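PDB 4MU6: kinectin 1 (Kinesin receptor) from Legionella pneumophila, which is an effector protein of unknown function, probably membrane-associated, represented here by its N-terminal coiled-coil domain. Local coordinates for residues P109-I112 against S113-Q116; K246-S249 against D250-E254; D80-Q83 against K84-D87. All coordinates share one frame; numbering follows the deposited sequence.

Contact 1 of 3, residues P109-I112 against S113-Q116; sequences PTQI and SEQQ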
loop_
_atom_site.group_PDB
_atom_site.type_symbol
_atom_site.label_atom_id
_atom_site.label_comp_id
_atom_site.label_asym_id
_atom_site.label_seq_id
_atom_site.Cartn_x
_atom_site.Cartn_y
_atom_site.Cartn_z
ATOM N N PRO A 109 -7.482 46.401 28.392
ATOM C CA PRO A 109 -6.926 47.736 28.676
ATOM C C PRO A 109 -7.972 48.737 29.160
ATOM O O PRO A 109 -7.679 49.557 30.025
ATOM C CB PRO A 109 -6.387 48.182 27.318
ATOM C CG PRO A 109 -6.044 46.916 26.638
ATOM C CD PRO A 109 -7.072 45.920 27.060
ATOM N N THR A 110 -9.179 48.669 28.614
ATOM C CA THR A 110 -10.270 49.504 29.112
ATOM C C THR A 110 -10.629 49.187 30.575
ATOM O O THR A 110 -10.759 50.094 31.402
ATOM C CB THR A 110 -11.499 49.378 28.221
ATOM O OG1 THR A 110 -11.191 49.936 26.942
ATOM C CG2 THR A 110 -12.695 50.110 28.821
ATOM N N GLN A 111 -10.770 47.900 30.882
ATOM C CA GLN A 111 -11.092 47.449 32.229
ATOM C C GLN A 111 -10.028 47.899 33.219
ATOM O O GLN A 111 -10.350 48.442 34.279
ATOM C CB GLN A 111 -11.202 45.924 32.276
ATOM C CG GLN A 111 -12.435 45.384 31.582
ATOM C CD GLN A 111 -12.361 43.881 31.345
ATOM O OE1 GLN A 111 -11.558 43.392 30.531
ATOM N NE2 GLN A 111 -13.193 43.140 32.064
ATOM N N ILE A 112 -8.766 47.656 32.875
ATOM C CA ILE A 112 -7.669 48.063 33.731
ATOM C C ILE A 112 -7.716 49.563 34.014
ATOM O O ILE A 112 -7.593 49.980 35.159
ATOM C CB ILE A 112 -6.320 47.660 33.135
ATOM C CG1 ILE A 112 -6.144 46.152 33.290
ATOM C CG2 ILE A 112 -5.181 48.420 33.836
ATOM C CD1 ILE A 112 -5.055 45.556 32.409
ATOM N N SER A 113 -7.921 50.357 32.966
ATOM C CA SER A 113 -8.046 51.806 33.096
ATOM C C SER A 113 -9.190 52.183 34.035
ATOM O O SER A 113 -9.010 52.986 34.949
ATOM C CB SER A 113 -8.253 52.439 31.717
ATOM O OG SER A 113 -8.884 53.702 31.817
ATOM N N GLU A 114 -10.352 51.574 33.815
ATOM C CA GLU A 114 -11.530 51.740 34.666
ATOM C C GLU A 114 -11.258 51.414 36.138
ATOM O O GLU A 114 -11.576 52.205 37.033
ATOM C CB GLU A 114 -12.681 50.857 34.163
ATOM C CG GLU A 114 -13.386 51.345 32.904
ATOM C CD GLU A 114 -14.419 50.342 32.382
ATOM O OE1 GLU A 114 -14.278 49.132 32.670
ATOM O OE2 GLU A 114 -15.373 50.760 31.685
ATOM N N GLN A 115 -10.682 50.244 36.386
ATOM C CA GLN A 115 -10.373 49.823 37.747
ATOM C C GLN A 115 -9.389 50.788 38.397
ATOM O O GLN A 115 -9.518 51.126 39.584
ATOM C CB GLN A 115 -9.779 48.412 37.761
ATOM C CG GLN A 115 -10.734 47.304 37.308
ATOM C CD GLN A 115 -12.007 47.227 38.133
ATOM O OE1 GLN A 115 -11.971 47.280 39.367
ATOM N NE2 GLN A 115 -13.146 47.108 37.455
ATOM N N GLN A 116 -8.399 51.219 37.619
ATOM C CA GLN A 116 -7.349 52.084 38.150
ATOM C C GLN A 116 -7.877 53.460 38.524
ATOM O O GLN A 116 -7.473 54.042 39.527
ATOM C CB GLN A 116 -6.199 52.189 37.162
ATOM C CG GLN A 116 -5.227 51.037 37.312
ATOM C CD GLN A 116 -4.215 50.988 36.208
ATOM O OE1 GLN A 116 -4.362 51.663 35.190
ATOM N NE2 GLN A 116 -3.171 50.186 36.395
#

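Contact 2 of 3, residues K246-S249 against D250-E254; sequences KKCS and DLIQE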
loop_
_atom_site.group_PDB
_atom_site.type_symbol
_atom_site.label_atom_id
_atom_site.label_comp_id
_atom_site.label_asym_id
_atom_site.label_seq_id
_atom_site.Cartn_x
_atom_site.Cartn_y
_atom_site.Cartn_z
ATOM N N LYS A 246 8.328 -18.777 -6.272
ATOM C CA LYS A 246 8.711 -20.126 -5.861
ATOM C C LYS A 246 7.816 -21.159 -6.513
ATOM O O LYS A 246 8.306 -22.154 -7.033
ATOM C CB LYS A 246 8.651 -20.296 -4.336
ATOM C CG LYS A 246 9.674 -19.477 -3.572
ATOM C CD LYS A 246 11.081 -20.039 -3.707
ATOM C CE LYS A 246 12.054 -19.266 -2.820
ATOM N NZ LYS A 246 11.580 -19.211 -1.406
ATOM N N LYS A 247 6.506 -20.919 -6.456
ATOM C CA LYS A 247 5.512 -21.844 -6.990
ATOM C C LYS A 247 5.762 -22.122 -8.473
ATOM O O LYS A 247 5.615 -23.259 -8.962
ATOM C CB LYS A 247 4.108 -21.269 -6.781
ATOM C CG LYS A 247 2.999 -22.207 -7.203
ATOM C CD LYS A 247 1.645 -21.629 -6.859
ATOM C CE LYS A 247 0.552 -22.670 -7.016
ATOM N NZ LYS A 247 0.730 -23.861 -6.122
ATOM N N CYS A 248 6.154 -21.070 -9.178
ATOM C CA CYS A 248 6.497 -21.158 -10.587
ATOM C C CYS A 248 7.779 -21.965 -10.798
ATOM O O CYS A 248 7.849 -22.791 -11.714
ATOM C CB CYS A 248 6.669 -19.756 -11.171
ATOM S SG CYS A 248 7.035 -19.744 -12.935
ATOM N N SER A 249 8.791 -21.722 -9.963
ATOM C CA SER A 249 10.010 -22.524 -10.032
ATOM C C SER A 249 9.742 -24.016 -9.808
ATOM O O SER A 249 10.364 -24.866 -10.455
ATOM C CB SER A 249 11.060 -22.036 -9.040
ATOM O OG SER A 249 11.925 -21.118 -9.678
ATOM N N ASP A 250 8.816 -24.329 -8.907
ATOM C CA ASP A 250 8.507 -25.728 -8.591
ATOM C C ASP A 250 7.770 -26.410 -9.740
ATOM O O ASP A 250 8.012 -27.576 -10.043
ATOM C CB ASP A 250 7.655 -25.831 -7.320
ATOM C CG ASP A 250 8.433 -25.503 -6.064
ATOM O OD1 ASP A 250 9.679 -25.418 -6.133
ATOM O OD2 ASP A 250 7.790 -25.346 -5.001
ATOM N N LEU A 251 6.849 -25.674 -10.351
ATOM C CA LEU A 251 6.089 -26.167 -11.496
ATOM C C LEU A 251 6.995 -26.417 -12.700
ATOM O O LEU A 251 6.842 -27.406 -13.434
ATOM C CB LEU A 251 4.979 -25.177 -11.845
ATOM C CG LEU A 251 3.723 -25.315 -10.977
ATOM C CD1 LEU A 251 2.751 -24.159 -11.205
ATOM C CD2 LEU A 251 3.044 -26.662 -11.244
ATOM N N ILE A 252 7.960 -25.529 -12.897
ATOM C CA ILE A 252 8.932 -25.735 -13.951
ATOM C C ILE A 252 9.759 -26.997 -13.681
ATOM O O ILE A 252 9.959 -27.820 -14.578
ATOM C CB ILE A 252 9.817 -24.501 -14.152
ATOM C CG1 ILE A 252 8.969 -23.357 -14.725
ATOM C CG2 ILE A 252 10.971 -24.815 -15.109
ATOM C CD1 ILE A 252 9.543 -21.997 -14.483
ATOM N N GLN A 253 10.219 -27.159 -12.444
ATOM C CA GLN A 253 10.989 -28.337 -12.092
ATOM C C GLN A 253 10.170 -29.614 -12.263
ATOM O O GLN A 253 10.685 -30.613 -12.733
ATOM C CB GLN A 253 11.542 -28.239 -10.667
ATOM C CG GLN A 253 12.356 -29.452 -10.242
ATOM C CD GLN A 253 13.493 -29.762 -11.204
ATOM O OE1 GLN A 253 14.045 -28.864 -11.846
ATOM N NE2 GLN A 253 13.843 -31.039 -11.314
ATOM N N GLU A 254 8.897 -29.570 -11.891
ATOM C CA GLU A 254 8.008 -30.713 -12.072
ATOM C C GLU A 254 7.853 -31.093 -13.547
ATOM O O GLU A 254 8.030 -32.261 -13.936
ATOM C CB GLU A 254 6.634 -30.415 -11.483
ATOM C CG GLU A 254 5.962 -31.628 -10.870
ATOM C CD GLU A 254 4.798 -31.261 -9.962
ATOM O OE1 GLU A 254 4.806 -30.145 -9.392
ATOM O OE2 GLU A 254 3.875 -32.100 -9.817
#

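Contact 3 of 3, residues D80-Q83 against K84-D87; sequences DKIQ and KEQD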
loop_
_atom_site.group_PDB
_atom_site.type_symbol
_atom_site.label_atom_id
_atom_site.label_comp_id
_atom_site.label_asym_id
_atom_site.label_seq_id
_atom_site.Cartn_x
_atom_site.Cartn_y
_atom_site.Cartn_z
ATOM N N ASP A 80 -7.905 9.539 5.232
ATOM C CA ASP A 80 -7.801 10.941 4.857
ATOM C C ASP A 80 -9.123 11.695 4.987
ATOM O O ASP A 80 -9.118 12.874 5.341
ATOM C CB ASP A 80 -7.239 11.091 3.445
ATOM C CG ASP A 80 -5.758 10.815 3.384
ATOM O OD1 ASP A 80 -5.187 10.473 4.434
ATOM O OD2 ASP A 80 -5.160 10.917 2.287
ATOM N N LYS A 81 -10.247 11.029 4.719
ATOM C CA LYS A 81 -11.550 11.684 4.879
ATOM C C LYS A 81 -11.901 11.882 6.354
ATOM O O LYS A 81 -12.515 12.886 6.724
ATOM C CB LYS A 81 -12.662 10.932 4.146
ATOM C CG LYS A 81 -12.574 11.031 2.616
ATOM C CD LYS A 81 -13.581 10.084 1.937
ATOM C CE LYS A 81 -13.363 9.970 0.431
ATOM N NZ LYS A 81 -14.135 8.823 -0.158
ATOM N N ILE A 82 -11.497 10.930 7.189
ATOM C CA ILE A 82 -11.667 11.045 8.631
ATOM C C ILE A 82 -10.828 12.178 9.199
ATOM O O ILE A 82 -11.329 12.997 9.960
ATOM C CB ILE A 82 -11.296 9.736 9.353
ATOM C CG1 ILE A 82 -12.392 8.697 9.134
ATOM C CG2 ILE A 82 -11.088 9.978 10.841
ATOM C CD1 ILE A 82 -13.789 9.236 9.390
ATOM N N GLN A 83 -9.553 12.229 8.824
ATOM C CA GLN A 83 -8.664 13.263 9.347
ATOM C C GLN A 83 -9.109 14.654 8.884
ATOM O O GLN A 83 -8.897 15.645 9.578
ATOM C CB GLN A 83 -7.217 12.993 8.928
ATOM C CG GLN A 83 -6.219 14.035 9.417
ATOM C CD GLN A 83 -4.855 13.897 8.758
ATOM O OE1 GLN A 83 -4.671 14.217 7.570
ATOM N NE2 GLN A 83 -3.890 13.409 9.524
ATOM N N LYS A 84 -9.738 14.721 7.711
ATOM C CA LYS A 84 -10.230 15.981 7.196
ATOM C C LYS A 84 -11.393 16.510 8.015
ATOM O O LYS A 84 -11.453 17.698 8.301
ATOM C CB LYS A 84 -10.642 15.881 5.740
ATOM C CG LYS A 84 -10.748 17.233 5.082
ATOM C CD LYS A 84 -11.239 17.132 3.646
ATOM C CE LYS A 84 -11.268 18.514 3.006
ATOM N NZ LYS A 84 -11.794 19.531 3.964
ATOM N N GLU A 85 -12.320 15.636 8.384
ATOM C CA GLU A 85 -13.477 16.049 9.174
ATOM C C GLU A 85 -13.098 16.468 10.588
ATOM O O GLU A 85 -13.667 17.418 11.141
ATOM C CB GLU A 85 -14.517 14.929 9.225
ATOM C CG GLU A 85 -15.254 14.750 7.923
ATOM C CD GLU A 85 -15.580 13.302 7.644
ATOM O OE1 GLU A 85 -15.401 12.469 8.558
ATOM O OE2 GLU A 85 -16.003 12.996 6.509
ATOM N N GLN A 86 -12.148 15.749 11.177
ATOM C CA GLN A 86 -11.650 16.102 12.493
ATOM C C GLN A 86 -10.859 17.405 12.459
ATOM O O GLN A 86 -11.021 18.255 13.334
ATOM C CB GLN A 86 -10.826 14.960 13.091
ATOM C CG GLN A 86 -11.696 13.808 13.543
ATOM C CD GLN A 86 -10.934 12.516 13.720
ATOM O OE1 GLN A 86 -9.809 12.361 13.224
ATOM N NE2 GLN A 86 -11.546 11.568 14.434
ATOM N N ASP A 87 -10.010 17.575 11.454
ATOM C CA ASP A 87 -9.311 18.843 11.304
ATOM C C ASP A 87 -10.292 19.993 11.098
ATOM O O ASP A 87 -10.162 21.032 11.738
ATOM C CB ASP A 87 -8.290 18.802 10.167
ATOM C CG ASP A 87 -7.063 17.981 10.515
ATOM O OD1 ASP A 87 -6.962 17.492 11.669
ATOM O OD2 ASP A 87 -6.195 17.828 9.631
#

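Contact 1 of 3, residues P109-I112 against S113-Q116
Gln116 lies back along its own helix, 108-127, onto Ile112 one turn earlier. Its CB sits 3.3 Å from Ile112 O, the carbonyl that also accepts the Gln116 backbone N-H, and CG stays beside the same oxygen. With CG anti to the carbonyl carbon (chi1 -85°) and the chain extended beyond it, the side chain runs alongside Ile112. The amide then places CD, OE1 and NE2 at 3.6, 3.6 and 3.7 Å from Ile112 CG2, nearly equal separations that put the methyl over the amide face. This is van der Waals packing.

On another side of the helix, Thr110 CG2 approaches Glu114 CD at 4.0 Å, while Glu114 OE1 reaches to 3.6 Å from Gln111 CA. The backbone joins the segments by i to i+4 bonds, among them Gln115 N to Gln111 O at 2.8 Å with an N-H...O angle of 170°. Beyond the segments, Gln115 OE1 is hydrogen-bonded to Arg169 of helix 158-217, and Gln116 touches Ile173 there. The chemistry is therefore divided: the Gln116 amide meets a methyl with its face, and no side-chain hydrogen bond joins the segments; the main chain supplies those bonds.

Contact 2 of 3, residues K246-S249 against D250-E254
The carboxylate of Asp250 turns one face onto the backbone oxygen of Lys246. Asp250 CG lies 3.5 Å from Lys246 O, and OD1 and OD2 stand only slightly farther from it; the vector from CG to that oxygen is almost perpendicular to the carboxylate plane, which establishes a face-on approach. Asp250 OD1 also comes obliquely to 3.9 Å from Ser249 C. The same Lys246 oxygen accepts the Asp250 backbone N-H at 2.9 Å, so it has a true donor in addition to the flat group resting over it. A chi1 of -71° keeps Asp250 CG beside its own backbone N and thus folds the carboxylate back toward the preceding turn.

The apolar side of the helix is built differently. Cys248 SG packs against Ile252 CD1 at 3.7 Å, and Ile252 CD1 also lies 3.3 Å from Cys248 O. Here the sulfur, set anti to its backbone N (chi1 -178°), meets the end of the isoleucine chain one turn on. Leu251 adopts a comparable position over the previous turn, with CG 3.4 Å from Lys247 O, the acceptor of the Leu251 N-H.

Ile252 also touches His46, Thr50 and Leu53 of helix 43-105, and Cys248 touches Arg57 of the same helix. Leu251 meets Leu5 and Ile10 near the N-terminus. Ser249, Asp250 and Gln253 are exposed, whereas Cys248 is buried. This division between a polar surface and an apolar strip spaced at i and i+4 is typical of an amphipathic helix, here helix 227-273 packed against helix 43-105 in an elongated, all-helical coiled-coil domain.

Contact 3 of 3, residues D80-Q83 against K84-D87
This is a local contact between successive turns of helix 43-105, in a predicted coiled-coil region, and its main side-chain pair is Gln83 with Asp87. The two cross at an angle, Gln83 CG coming to 3.8 Å from Asp87 OD2, while their amide and carboxylate planes are only 14° apart. Asp87 CG lies 3.1 Å from Gln83 O and closer to it than either carboxylate oxygen, evidence that the group rests with a face over the carbonyl oxygen. That oxygen receives the Asp87 backbone N-H at 2.9 Å.

Glu85 repeats the pattern over Lys81: its CD is 3.2 Å from Lys81 O, again nearer than OE1 or OE2. The bend of Glu85 at chi2 (145°) accompanies a second approach, of OE1 to Ile82 CD1 at 3.7 Å. Ile82 CG2 in turn meets Gln86 OE1 at 3.6 Å, so the isoleucine is touched by the ends of two polar chains, though it stays exposed.

Most polar tips find their partners on helix 158-217, where Arg204 NH1 hydrogen-bonds Gln83 OE1 and forms a salt bridge with Asp87 OD2, which also has His200. Asp80 forms salt bridges with Arg207 and Arg211 there, but its OD1 also has a hydrogen bond from Gln76 on its own helix, along which Lys84 NZ likewise pairs with Asp88. Asp80 and Asp87, seven residues apart, thus present their carboxylates to the same arginine-bearing face, which would probably keep both ionised, and the shared Arg204 probably helps hold the neighbouring ends of Gln83 and Asp87 in a polar, charge-paired helix interface.

Overall arrangement
All three contacts are mainly at the surface, each with a single buried residue, and each joins neighbouring turns of one helix. They are spread along the elongated chain: contacts 1 and 2 lie on opposite sides of its centre, their own centres about 88 Å apart, and the centre of contact 3 is about 43 Å from that of contact 1 and about 47 Å from that of contact 2. Contacts 1 and 3 border the same helix, 158-217, yet contact 1 combines one arginine bond with aliphatic touches whereas contact 3 meets it through several charge pairs. Contact 2 instead turns a cysteine and an isoleucine to helix 43-105, which carries contact 3 farther along, and a leucine toward the N-terminal residues.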